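Local structure of phosphodiesterase MJ0936 (2AHD) at residues C34-S39 and I95-H100; V116-T121 and V134-E139; E87-K92 and L153-K158. The protein belongs to the calcineurin-like phosphoesterase superfamily, with two mixed beta sheets packed face to face and loops at their strand ends carrying the family's signature sequences. All blocks are in the same frame, centred on the assembly; numbering follows the deposited sequence.

Contact 1. Residues C34-S39 and I95-H100; sequences CGDFVS and ITHGHH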
ATOM      1  N   CYS A  34      -2.766   0.262  -0.269  1.00 63.07           N
ATOM      2  CA  CYS A  34      -3.944  -0.084   0.506  1.00 64.17           C
ATOM      3  C   CYS A  34      -5.095   0.880   0.437  1.00 65.05           C
ATOM      4  O   CYS A  34      -6.190   0.576   0.895  1.00 64.73           O
ATOM      5  CB  CYS A  34      -3.563  -0.282   1.974  1.00 63.71           C
ATOM      6  SG  CYS A  34      -1.993   0.444   2.480  1.00 57.99           S
ATOM      7  N   GLY A  35      -4.855   2.037  -0.159  1.00 66.98           N
ATOM      8  CA  GLY A  35      -5.879   3.067  -0.200  1.00 66.42           C
ATOM      9  C   GLY A  35      -6.804   3.138  -1.375  1.00 64.84           C
ATOM     10  O   GLY A  35      -7.067   2.149  -2.042  1.00 65.32           O
ATOM     11  N   ASP A  36      -7.306   4.338  -1.608  1.00 63.87           N
ATOM     12  CA  ASP A  36      -8.218   4.572  -2.706  1.00 63.70           C
ATOM     13  C   ASP A  36      -7.441   5.089  -3.914  1.00 63.43           C
ATOM     14  O   ASP A  36      -6.881   6.184  -3.878  1.00 63.03           O
ATOM     15  CB  ASP A  36      -9.293   5.623  -2.342  1.00 63.21           C
ATOM     16  CG  ASP A  36      -9.888   5.437  -0.948  1.00 62.18           C
ATOM     17  OD1 ASP A  36      -9.530   6.220  -0.039  1.00 62.94           O
ATOM     18  OD2 ASP A  36     -10.717   4.530  -0.763  1.00 59.08           O
ATOM     19  N   PHE A  37      -7.368   4.290  -4.974  1.00 63.55           N
ATOM     20  CA  PHE A  37      -6.717   4.764  -6.198  1.00 63.17           C
ATOM     21  C   PHE A  37      -7.831   5.697  -6.532  1.00 62.88           C
ATOM     22  O   PHE A  37      -7.639   6.845  -6.940  1.00 61.72           O
ATOM     23  CB  PHE A  37      -6.696   3.688  -7.279  1.00 61.99           C
ATOM     24  CG  PHE A  37      -6.326   2.343  -6.777  1.00 58.95           C
ATOM     25  CD1 PHE A  37      -7.180   1.655  -5.931  1.00 57.59           C
ATOM     26  CD2 PHE A  37      -5.104   1.776  -7.124  1.00 58.15           C
ATOM     27  CE1 PHE A  37      -6.817   0.422  -5.432  1.00 58.62           C
ATOM     28  CE2 PHE A  37      -4.733   0.546  -6.633  1.00 57.35           C
ATOM     29  CZ  PHE A  37      -5.587  -0.135  -5.784  1.00 57.65           C
ATOM     30  N   VAL A  38      -9.009   5.103  -6.316  1.00 63.19           N
ATOM     31  CA  VAL A  38     -10.322   5.676  -6.486  1.00 62.58           C
ATOM     32  C   VAL A  38     -10.904   5.492  -7.875  1.00 62.71           C
ATOM     33  O   VAL A  38     -11.830   4.708  -8.036  1.00 64.08           O
ATOM     34  CB  VAL A  38     -10.327   7.152  -6.073  1.00 62.55           C
ATOM     35  CG1 VAL A  38     -11.194   7.939  -7.004  1.00 62.01           C
ATOM     36  CG2 VAL A  38     -10.818   7.282  -4.647  1.00 60.20           C
ATOM     37  N   SER A  39     -10.365   6.188  -8.876  1.00 62.04           N
ATOM     38  CA  SER A  39     -10.897   6.096 -10.226  1.00 61.43           C
ATOM     39  C   SER A  39     -10.192   5.070 -11.093  1.00 62.66           C
ATOM     40  O   SER A  39      -8.991   4.853 -10.955  1.00 63.76           O
ATOM     41  CB  SER A  39     -10.840   7.460 -10.904  1.00 59.87           C
ATOM     42  OG  SER A  39     -11.756   8.359 -10.319  1.00 58.71           O
ATOM     43  N   ILE A  95      -2.673  -6.645   5.421  1.00 73.69           N
ATOM     44  CA  ILE A  95      -2.930  -5.384   4.755  1.00 71.24           C
ATOM     45  C   ILE A  95      -4.407  -5.054   4.669  1.00 69.89           C
ATOM     46  O   ILE A  95      -5.239  -5.926   4.453  1.00 69.10           O
ATOM     47  CB  ILE A  95      -2.354  -5.425   3.346  1.00 70.83           C
ATOM     48  CG1 ILE A  95      -0.910  -5.917   3.407  1.00 70.75           C
ATOM     49  CG2 ILE A  95      -2.427  -4.062   2.716  1.00 71.91           C
ATOM     50  CD1 ILE A  95      -0.267  -6.103   2.057  1.00 70.78           C
ATOM     51  N   THR A  96      -4.726  -3.779   4.844  1.00 69.47           N
ATOM     52  CA  THR A  96      -6.108  -3.320   4.779  1.00 69.03           C
ATOM     53  C   THR A  96      -6.147  -1.805   4.794  1.00 68.74           C
ATOM     54  O   THR A  96      -5.324  -1.174   5.435  1.00 69.23           O
ATOM     55  CB  THR A  96      -6.963  -3.868   5.970  1.00 68.14           C
ATOM     56  OG1 THR A  96      -8.322  -3.445   5.810  1.00 66.13           O
ATOM     57  CG2 THR A  96      -6.439  -3.362   7.315  1.00 65.73           C
ATOM     58  N   HIS A  97      -7.086  -1.227   4.061  1.00 68.90           N
ATOM     59  CA  HIS A  97      -7.248   0.219   4.019  1.00 69.67           C
ATOM     60  C   HIS A  97      -7.812   0.540   5.391  1.00 71.30           C
ATOM     61  O   HIS A  97      -8.719  -0.161   5.837  1.00 71.99           O
ATOM     62  CB  HIS A  97      -8.269   0.563   2.939  1.00 68.48           C
ATOM     63  CG  HIS A  97      -8.573   2.020   2.821  1.00 67.05           C
ATOM     64  ND1 HIS A  97      -7.693   2.921   2.272  1.00 66.29           N
ATOM     65  CD2 HIS A  97      -9.679   2.727   3.151  1.00 66.46           C
ATOM     66  CE1 HIS A  97      -8.243   4.120   2.263  1.00 66.46           C
ATOM     67  NE2 HIS A  97      -9.449   4.032   2.791  1.00 66.44           N
ATOM     68  N   GLY A  98      -7.285   1.558   6.069  1.00 72.03           N
ATOM     69  CA  GLY A  98      -7.803   1.905   7.395  1.00 75.78           C
ATOM     70  C   GLY A  98      -9.176   1.299   7.653  1.00 77.05           C
ATOM     71  O   GLY A  98      -9.280   0.267   8.303  1.00 77.60           O
ATOM     72  N   HIS A  99     -10.229   1.958   7.179  1.00 79.01           N
ATOM     73  CA  HIS A  99     -11.571   1.404   7.275  1.00 81.37           C
ATOM     74  C   HIS A  99     -12.051   0.917   8.618  1.00 81.97           C
ATOM     75  O   HIS A  99     -12.307   1.679   9.534  1.00 82.86           O
ATOM     76  CB  HIS A  99     -11.658   0.219   6.333  1.00 84.41           C
ATOM     77  CG  HIS A  99     -12.351   0.507   5.049  1.00 86.75           C
ATOM     78  ND1 HIS A  99     -12.300  -0.357   3.976  1.00 87.92           N
ATOM     79  CD2 HIS A  99     -13.154   1.528   4.679  1.00 87.87           C
ATOM     80  CE1 HIS A  99     -13.047   0.120   2.998  1.00 89.19           C
ATOM     81  NE2 HIS A  99     -13.577   1.263   3.399  1.00 90.25           N
ATOM     82  N   HIS A 100     -12.192  -0.403   8.674  1.00 82.96           N
ATOM     83  CA  HIS A 100     -12.652  -1.153   9.826  1.00 84.53           C
ATOM     84  C   HIS A 100     -11.657  -1.095  10.976  1.00 84.96           C
ATOM     85  O   HIS A 100     -10.695  -1.859  11.027  1.00 84.37           O
ATOM     86  CB  HIS A 100     -12.858  -2.601   9.405  1.00 86.50           C
ATOM     87  CG  HIS A 100     -13.454  -2.756   8.037  1.00 88.44           C
ATOM     88  ND1 HIS A 100     -14.802  -2.594   7.784  1.00 89.02           N
ATOM     89  CD2 HIS A 100     -12.886  -3.069   6.847  1.00 89.20           C
ATOM     90  CE1 HIS A 100     -15.037  -2.804   6.501  1.00 88.35           C
ATOM     91  NE2 HIS A 100     -13.891  -3.095   5.910  1.00 89.20           N
TER
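His97 lies against the Cys34-Gly35-Asp36 backbone, where two loops meet just beyond the ends of strands 30-33 and 91-96. Its CG is anti to the backbone N (chi1 178°), beside the carbonyl carbon, and chi2 sets the ring so that ND1 donates a weak, bent hydrogen bond to Cys34 O at 3.1 Å (124° at the hydrogen). That carbonyl oxygen sits at the ring edge, near its plane. Gly35, with no side chain to interpose, lets its CA come to 3.1 Å from His97 ND1. Asp36 crosses the histidine at about a right angle: its OD1 comes 3.4 Å from His97 CE1, carboxylate and ring planes being 67° apart. On the strand side, Cys34 CB meets Ile95 CG2 at 4.0 Å, apolar carbons suited to this buried junction.

Further out, Asp36 OD2 accepts from Asn60 N, and His97 NE2 has a weak bond with Asn59 OD1. Gly35-Asp36 belongs to the Gly-Asp signature of calcineurin-like phosphoesterases, whose strand-end loops form the active site in relatives. Two weak bonds, with the Asp36 carboxylate close by, thus give the buried ring polar neighbours, neither bond being strong.

Contact 2. Residues V116-T121 and V134-E139; sequences VIYGHT and VINPGE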
ATOM      1  N   VAL A 116       1.905  -4.930   9.874  1.00 69.11           N
ATOM      2  CA  VAL A 116       0.506  -4.566   9.632  1.00 66.95           C
ATOM      3  C   VAL A 116       0.515  -3.227   8.909  1.00 66.22           C
ATOM      4  O   VAL A 116       0.956  -2.219   9.445  1.00 66.16           O
ATOM      5  CB  VAL A 116      -0.307  -4.439  10.928  1.00 65.11           C
ATOM      6  CG1 VAL A 116      -1.725  -4.065  10.604  1.00 63.88           C
ATOM      7  CG2 VAL A 116      -0.294  -5.745  11.672  1.00 64.62           C
ATOM      8  N   ILE A 117       0.041  -3.237   7.672  1.00 65.55           N
ATOM      9  CA  ILE A 117       0.011  -2.049   6.839  1.00 64.59           C
ATOM     10  C   ILE A 117      -1.418  -1.580   6.592  1.00 64.50           C
ATOM     11  O   ILE A 117      -2.307  -2.395   6.369  1.00 65.67           O
ATOM     12  CB  ILE A 117       0.682  -2.345   5.497  1.00 64.38           C
ATOM     13  CG1 ILE A 117       2.083  -2.912   5.743  1.00 62.56           C
ATOM     14  CG2 ILE A 117       0.723  -1.085   4.649  1.00 65.46           C
ATOM     15  CD1 ILE A 117       2.805  -3.298   4.493  1.00 60.62           C
ATOM     16  N   TYR A 118      -1.642  -0.268   6.622  1.00 63.67           N
ATOM     17  CA  TYR A 118      -2.983   0.274   6.408  1.00 62.76           C
ATOM     18  C   TYR A 118      -2.922   1.743   6.028  1.00 61.69           C
ATOM     19  O   TYR A 118      -1.903   2.381   6.223  1.00 62.25           O
ATOM     20  CB  TYR A 118      -3.813   0.108   7.679  1.00 62.98           C
ATOM     21  CG  TYR A 118      -3.413   1.062   8.765  1.00 62.79           C
ATOM     22  CD1 TYR A 118      -4.156   2.210   9.013  1.00 63.30           C
ATOM     23  CD2 TYR A 118      -2.266   0.847   9.513  1.00 63.64           C
ATOM     24  CE1 TYR A 118      -3.768   3.119   9.977  1.00 64.56           C
ATOM     25  CE2 TYR A 118      -1.860   1.747  10.482  1.00 64.99           C
ATOM     26  CZ  TYR A 118      -2.618   2.881  10.713  1.00 65.76           C
ATOM     27  OH  TYR A 118      -2.240   3.764  11.697  1.00 65.56           O
ATOM     28  N   GLY A 119      -4.013   2.272   5.484  1.00 61.54           N
ATOM     29  CA  GLY A 119      -4.046   3.674   5.096  1.00 61.88           C
ATOM     30  C   GLY A 119      -5.300   4.332   5.635  1.00 61.96           C
ATOM     31  O   GLY A 119      -5.547   4.297   6.837  1.00 63.12           O
ATOM     32  N   HIS A 120      -6.079   4.951   4.758  1.00 61.45           N
ATOM     33  CA  HIS A 120      -7.342   5.581   5.144  1.00 61.83           C
ATOM     34  C   HIS A 120      -7.305   6.843   5.978  1.00 61.99           C
ATOM     35  O   HIS A 120      -8.052   7.773   5.710  1.00 61.60           O
ATOM     36  CB  HIS A 120      -8.221   4.578   5.870  1.00 62.47           C
ATOM     37  CG  HIS A 120      -9.512   5.150   6.359  1.00 63.27           C
ATOM     38  ND1 HIS A 120     -10.364   5.867   5.545  1.00 63.67           N
ATOM     39  CD2 HIS A 120     -10.123   5.066   7.561  1.00 62.97           C
ATOM     40  CE1 HIS A 120     -11.446   6.195   6.223  1.00 62.34           C
ATOM     41  NE2 HIS A 120     -11.326   5.720   7.448  1.00 63.43           N
ATOM     42  N   THR A 121      -6.462   6.866   7.003  1.00 63.17           N
ATOM     43  CA  THR A 121      -6.366   8.028   7.871  1.00 63.16           C
ATOM     44  C   THR A 121      -5.617   9.167   7.225  1.00 64.22           C
ATOM     45  O   THR A 121      -5.817  10.318   7.592  1.00 64.84           O
ATOM     46  CB  THR A 121      -5.667   7.689   9.190  1.00 62.67           C
ATOM     47  OG1 THR A 121      -4.331   7.254   8.925  1.00 62.73           O
ATOM     48  CG2 THR A 121      -6.424   6.596   9.924  1.00 63.03           C
ATOM     49  N   VAL A 134       3.932  -1.703  12.618  1.00 70.55           N
ATOM     50  CA  VAL A 134       2.715  -1.052  12.142  1.00 66.55           C
ATOM     51  C   VAL A 134       3.047   0.089  11.201  1.00 64.04           C
ATOM     52  O   VAL A 134       3.667   1.063  11.602  1.00 64.03           O
ATOM     53  CB  VAL A 134       1.905  -0.507  13.317  1.00 65.52           C
ATOM     54  CG1 VAL A 134       0.633   0.118  12.811  1.00 66.11           C
ATOM     55  CG2 VAL A 134       1.600  -1.627  14.286  1.00 63.99           C
ATOM     56  N   ILE A 135       2.604  -0.021   9.955  1.00 62.19           N
ATOM     57  CA  ILE A 135       2.912   0.994   8.962  1.00 61.57           C
ATOM     58  C   ILE A 135       1.757   1.611   8.178  1.00 60.23           C
ATOM     59  O   ILE A 135       0.920   0.911   7.625  1.00 61.08           O
ATOM     60  CB  ILE A 135       3.915   0.437   7.927  1.00 63.00           C
ATOM     61  CG1 ILE A 135       5.181  -0.055   8.636  1.00 63.35           C
ATOM     62  CG2 ILE A 135       4.246   1.506   6.882  1.00 62.55           C
ATOM     63  CD1 ILE A 135       6.142  -0.786   7.717  1.00 64.39           C
ATOM     64  N   ASN A 136       1.732   2.936   8.135  1.00 58.18           N
ATOM     65  CA  ASN A 136       0.746   3.684   7.370  1.00 55.23           C
ATOM     66  C   ASN A 136       1.665   4.547   6.526  1.00 53.00           C
ATOM     67  O   ASN A 136       2.388   5.389   7.040  1.00 52.45           O
ATOM     68  CB  ASN A 136      -0.129   4.559   8.271  1.00 54.38           C
ATOM     69  CG  ASN A 136      -1.233   5.278   7.502  1.00 53.58           C
ATOM     70  OD1 ASN A 136      -1.024   5.783   6.390  1.00 51.58           O
ATOM     71  ND2 ASN A 136      -2.414   5.340   8.102  1.00 53.72           N
ATOM     72  N   PRO A 137       1.679   4.321   5.220  1.00 51.56           N
ATOM     73  CA  PRO A 137       2.550   5.113   4.357  1.00 52.49           C
ATOM     74  C   PRO A 137       2.190   6.581   4.222  1.00 54.27           C
ATOM     75  O   PRO A 137       2.983   7.369   3.699  1.00 54.58           O
ATOM     76  CB  PRO A 137       2.469   4.375   3.025  1.00 52.19           C
ATOM     77  CG  PRO A 137       1.100   3.796   3.049  1.00 51.71           C
ATOM     78  CD  PRO A 137       0.959   3.297   4.453  1.00 50.60           C
ATOM     79  N   GLY A 138       1.008   6.959   4.702  1.00 56.06           N
ATOM     80  CA  GLY A 138       0.586   8.337   4.562  1.00 55.75           C
ATOM     81  C   GLY A 138      -0.140   8.464   3.232  1.00 56.33           C
ATOM     82  O   GLY A 138      -0.301   7.482   2.518  1.00 56.95           O
ATOM     83  N   GLU A 139      -0.563   9.674   2.883  1.00 56.64           N
ATOM     84  CA  GLU A 139      -1.301   9.905   1.652  1.00 56.45           C
ATOM     85  C   GLU A 139      -0.404  10.288   0.496  1.00 57.52           C
ATOM     86  O   GLU A 139       0.380  11.228   0.576  1.00 59.38           O
ATOM     87  CB  GLU A 139      -2.334  11.001   1.877  1.00 57.51           C
ATOM     88  CG  GLU A 139      -1.758  12.224   2.553  1.00 58.05           C
ATOM     89  CD  GLU A 139      -2.692  13.397   2.548  1.00 59.15           C
ATOM     90  OE1 GLU A 139      -2.274  14.483   2.986  1.00 58.80           O
ATOM     91  OE2 GLU A 139      -3.839  13.239   2.102  1.00 59.78           O
TER
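Val116 and Tyr118 are tied to Ile135 by two backbone hydrogen bonds: Ile135 N donates to Val116 O at 2.8 Å, and Tyr118 N donates to Ile135 O at 3.0 Å. They join the parallel neighbours 115-118 and 133-136 in one mixed sheet of the calcineurin-like fold, and the first strand runs into the Gly-His-Thr-His signature that starts at Gly119.

At the end of its strand, Asn136 uses both ends of its amide. OD1 accepts from Gly138 N at 2.9 Å, an Asx turn that bends the chain through Pro137, while ND2 gives a weak bond to Thr121 OG1, which also receives Glu123 N. CG is anti to the backbone N (chi1 -176°), beside the carbonyl carbon, and chi2 (-41°) turns ND2 to Thr121 OG1.

Beta-branched residues suit the strands. Val116 and Val134 face Ile108 of helix 101-110; on the other face Ile117 and Ile135 reach Ile5 of strand 3-6, filling the interior between the sheets. Ile117 CG1 lies 4.4 Å from Ile135 CB. Tyr118 supplies a broad flat surface: Val134 CG1 touches its edge, 3.8 Å from CE2. Asn136 CB stands over one ring face, offset toward the rim, in a CH-pi contact 4.1 Å from the Tyr118 ring centroid.

Contact 3. Residues E87-K92 and L153-K158; sequences EIDDLK and LDTEKK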
ATOM      1  N   GLU A  87       2.750 -13.551   3.427  1.00 89.66           N
ATOM      2  CA  GLU A  87       4.088 -13.643   3.995  1.00 92.02           C
ATOM      3  C   GLU A  87       5.126 -13.367   2.922  1.00 92.45           C
ATOM      4  O   GLU A  87       4.932 -13.686   1.758  1.00 92.64           O
ATOM      5  CB  GLU A  87       4.358 -15.027   4.600  1.00 93.68           C
ATOM      6  CG  GLU A  87       5.854 -15.267   4.884  1.00 96.60           C
ATOM      7  CD  GLU A  87       6.157 -16.580   5.598  1.00 98.10           C
ATOM      8  OE1 GLU A  87       7.354 -16.952   5.652  1.00 98.47           O
ATOM      9  OE2 GLU A  87       5.212 -17.230   6.108  1.00 98.81           O
ATOM     10  N   ILE A  88       6.227 -12.755   3.325  1.00 93.36           N
ATOM     11  CA  ILE A  88       7.312 -12.452   2.411  1.00 94.93           C
ATOM     12  C   ILE A  88       8.561 -12.386   3.272  1.00 96.56           C
ATOM     13  O   ILE A  88       8.530 -11.831   4.371  1.00 97.00           O
ATOM     14  CB  ILE A  88       7.125 -11.088   1.705  1.00 95.01           C
ATOM     15  CG1 ILE A  88       5.796 -11.052   0.945  1.00 95.04           C
ATOM     16  CG2 ILE A  88       8.285 -10.835   0.756  1.00 95.37           C
ATOM     17  CD1 ILE A  88       4.592 -10.653   1.794  1.00 95.27           C
ATOM     18  N   ASP A  89       9.656 -12.960   2.786  1.00 98.40           N
ATOM     19  CA  ASP A  89      10.900 -12.948   3.547  1.00 99.55           C
ATOM     20  C   ASP A  89      10.667 -13.435   4.968  1.00 99.56           C
ATOM     21  O   ASP A  89      11.204 -12.872   5.923  1.00 98.81           O
ATOM     22  CB  ASP A  89      11.482 -11.537   3.576  1.00101.39           C
ATOM     23  CG  ASP A  89      12.423 -11.273   2.422  1.00102.71           C
ATOM     24  OD1 ASP A  89      13.619 -11.604   2.565  1.00104.18           O
ATOM     25  OD2 ASP A  89      11.971 -10.751   1.378  1.00103.56           O
ATOM     26  N   ASP A  90       9.848 -14.476   5.097  1.00 99.98           N
ATOM     27  CA  ASP A  90       9.533 -15.074   6.394  1.00100.03           C
ATOM     28  C   ASP A  90       8.614 -14.220   7.266  1.00 98.55           C
ATOM     29  O   ASP A  90       8.168 -14.673   8.320  1.00 99.04           O
ATOM     30  CB  ASP A  90      10.828 -15.373   7.170  1.00102.29           C
ATOM     31  CG  ASP A  90      11.656 -16.485   6.536  1.00103.99           C
ATOM     32  OD1 ASP A  90      11.158 -17.633   6.470  1.00105.22           O
ATOM     33  OD2 ASP A  90      12.800 -16.207   6.107  1.00104.41           O
ATOM     34  N   LEU A  91       8.331 -12.995   6.823  1.00 96.38           N
ATOM     35  CA  LEU A  91       7.485 -12.073   7.578  1.00 93.32           C
ATOM     36  C   LEU A  91       6.006 -12.236   7.302  1.00 91.88           C
ATOM     37  O   LEU A  91       5.601 -12.452   6.165  1.00 90.95           O
ATOM     38  CB  LEU A  91       7.900 -10.636   7.284  1.00 93.14           C
ATOM     39  CG  LEU A  91       9.317 -10.311   7.751  1.00 93.04           C
ATOM     40  CD1 LEU A  91       9.793  -9.007   7.135  1.00 92.45           C
ATOM     41  CD2 LEU A  91       9.332 -10.255   9.270  1.00 92.77           C
ATOM     42  N   LYS A  92       5.210 -12.132   8.362  1.00 90.95           N
ATOM     43  CA  LYS A  92       3.758 -12.258   8.273  1.00 89.65           C
ATOM     44  C   LYS A  92       3.144 -10.877   8.104  1.00 87.74           C
ATOM     45  O   LYS A  92       3.323 -10.002   8.953  1.00 86.86           O
ATOM     46  CB  LYS A  92       3.200 -12.912   9.543  1.00 90.89           C
ATOM     47  CG  LYS A  92       2.532 -14.270   9.326  1.00 91.67           C
ATOM     48  CD  LYS A  92       3.509 -15.309   8.789  1.00 92.74           C
ATOM     49  CE  LYS A  92       4.646 -15.580   9.767  1.00 93.47           C
ATOM     50  NZ  LYS A  92       5.621 -16.567   9.214  1.00 92.75           N
ATOM     51  N   LEU A 153       9.971  -0.529   2.449  1.00 82.57           N
ATOM     52  CA  LEU A 153      10.329  -1.446   3.526  1.00 85.57           C
ATOM     53  C   LEU A 153      11.409  -2.436   3.115  1.00 88.93           C
ATOM     54  O   LEU A 153      11.419  -2.944   1.991  1.00 89.03           O
ATOM     55  CB  LEU A 153       9.104  -2.228   3.989  1.00 83.02           C
ATOM     56  CG  LEU A 153       9.376  -3.219   5.115  1.00 80.65           C
ATOM     57  CD1 LEU A 153       9.963  -2.494   6.296  1.00 80.84           C
ATOM     58  CD2 LEU A 153       8.096  -3.900   5.509  1.00 80.28           C
ATOM     59  N   ASP A 154      12.311  -2.710   4.048  1.00 92.52           N
ATOM     60  CA  ASP A 154      13.408  -3.639   3.820  1.00 95.95           C
ATOM     61  C   ASP A 154      13.071  -4.971   4.493  1.00 97.13           C
ATOM     62  O   ASP A 154      13.449  -5.206   5.640  1.00 97.03           O
ATOM     63  CB  ASP A 154      14.696  -3.064   4.415  1.00 97.95           C
ATOM     64  CG  ASP A 154      15.936  -3.797   3.942  1.00 99.91           C
ATOM     65  OD1 ASP A 154      16.137  -3.861   2.708  1.00101.47           O
ATOM     66  OD2 ASP A 154      16.706  -4.299   4.795  1.00 99.93           O
ATOM     67  N   THR A 155      12.352  -5.834   3.782  1.00 99.05           N
ATOM     68  CA  THR A 155      11.960  -7.138   4.321  1.00101.12           C
ATOM     69  C   THR A 155      13.182  -7.863   4.850  1.00102.32           C
ATOM     70  O   THR A 155      13.092  -8.756   5.693  1.00102.92           O
ATOM     71  CB  THR A 155      11.292  -8.014   3.243  1.00101.07           C
ATOM     72  OG1 THR A 155      12.102  -8.018   2.062  1.00101.54           O
ATOM     73  CG2 THR A 155       9.898  -7.486   2.907  1.00101.30           C
ATOM     74  N   GLU A 156      14.333  -7.449   4.345  1.00103.92           N
ATOM     75  CA  GLU A 156      15.609  -8.022   4.729  1.00105.52           C
ATOM     76  C   GLU A 156      15.936  -7.672   6.182  1.00105.48           C
ATOM     77  O   GLU A 156      15.668  -8.454   7.098  1.00104.86           O
ATOM     78  CB  GLU A 156      16.701  -7.489   3.790  1.00106.68           C
ATOM     79  CG  GLU A 156      16.337  -7.584   2.295  1.00109.04           C
ATOM     80  CD  GLU A 156      15.440  -6.432   1.790  1.00109.84           C
ATOM     81  OE1 GLU A 156      15.949  -5.562   1.045  1.00109.39           O
ATOM     82  OE2 GLU A 156      14.232  -6.393   2.128  1.00110.22           O
ATOM     83  N   LYS A 157      16.495  -6.481   6.383  1.00105.27           N
ATOM     84  CA  LYS A 157      16.879  -6.012   7.710  1.00104.10           C
ATOM     85  C   LYS A 157      15.737  -5.327   8.477  1.00103.33           C
ATOM     86  O   LYS A 157      15.959  -4.782   9.557  1.00103.27           O
ATOM     87  CB  LYS A 157      18.057  -5.044   7.583  1.00104.68           C
ATOM     88  CG  LYS A 157      18.971  -5.318   6.391  1.00105.85           C
ATOM     89  CD  LYS A 157      20.092  -4.274   6.265  1.00106.59           C
ATOM     90  CE  LYS A 157      21.079  -4.330   7.437  1.00106.61           C
ATOM     91  NZ  LYS A 157      22.245  -3.409   7.263  1.00106.02           N
ATOM     92  N   LYS A 158      14.526  -5.355   7.921  1.00102.49           N
ATOM     93  CA  LYS A 158      13.352  -4.735   8.547  1.00101.66           C
ATOM     94  C   LYS A 158      13.430  -3.212   8.705  1.00101.79           C
ATOM     95  O   LYS A 158      12.971  -2.664   9.709  1.00100.95           O
ATOM     96  CB  LYS A 158      13.080  -5.352   9.922  1.00101.07           C
ATOM     97  CG  LYS A 158      12.396  -6.709   9.898  1.00 99.80           C
ATOM     98  CD  LYS A 158      11.117  -6.686  10.741  1.00 98.46           C
ATOM     99  CE  LYS A 158      11.370  -6.216  12.171  1.00 97.54           C
ATOM    100  NZ  LYS A 158      10.126  -6.152  12.988  1.00 96.03           N
TER
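The tip of the hairpin between strands 83-88 and 91-96, a type I' turn from Ile88 to Leu91, rests against Thr155 in the connection that follows strand 149-154. The turn is closed on both sides by backbone bonds, Ile88 N to Leu91 O at 2.9 Å and Leu91 N to Ile88 O at 2.7 Å. Asp89 and Asp90 take its two corner positions with positive phi, a conformation that aspartate tolerates better than most residues with side chains. Just behind the turn, Lys92 NZ forms a salt bridge with Glu87 OE2, its hydrogen bond weak.

Asp89 and Thr155 cross at about a right angle, Asp89 OD2 lying 2.8 Å from Thr155 OG1. The same hydroxyl is 2.7 Å from Glu156 OE2, so its single proton can serve one carboxylate at a time. Two acidic groups gathered round one hydroxyl would probably repel each other somewhat, which this surface setting may ease. Leu91 adds the apolar part of the contact. Chi1 (-64°) sets its CG anti to the carbonyl carbon and chi2 (166°) the methyls; CD1 lies 3.6 Å from Thr155 O, while CD2 runs against the aliphatic chain of Lys158, 4.3 Å from CD. The methyl groups Ile88 CG2 and Thr155 CG2 also meet.

The partner loop is shaped by an Asx motif: Asp154 OD2 accepts from Lys157 N at 2.7 Å, the donor standing above the carboxylate plane. Strand 149-154 lies between 3-6 and 159-164 in one sheet, and the hairpin begins at the outermost strand 83-88 of the other. Thr155 packs on Ile3 and Asp89 on Met1, while Leu153 reaches inward to Phe93 of strand 91-96, so the contact joins the two sheets at one end of the sandwich.

From the N terminus, the loop after strand 30-33 opens contact 1. Before that closes, the hairpin at 87-92 opens contact 3; residues 95-100, farther along strand 91-96, then complete contact 1, so contacts 1 and 3 cross. Contact 2 follows in series after contact 1, pairing 116-121 with 134-139 inside the long loop that contact 3 finally closes at 153-158. Contacts 1 and 2 touch, with a probable hydrogen bond from Thr96 N to Ile117 O between adjacent strands. Contacts 1 and 3, centres about 22 Å apart, lie on opposite sides of the chain's centre and join the two sheets there, while contact 2 knits strands within one sheet.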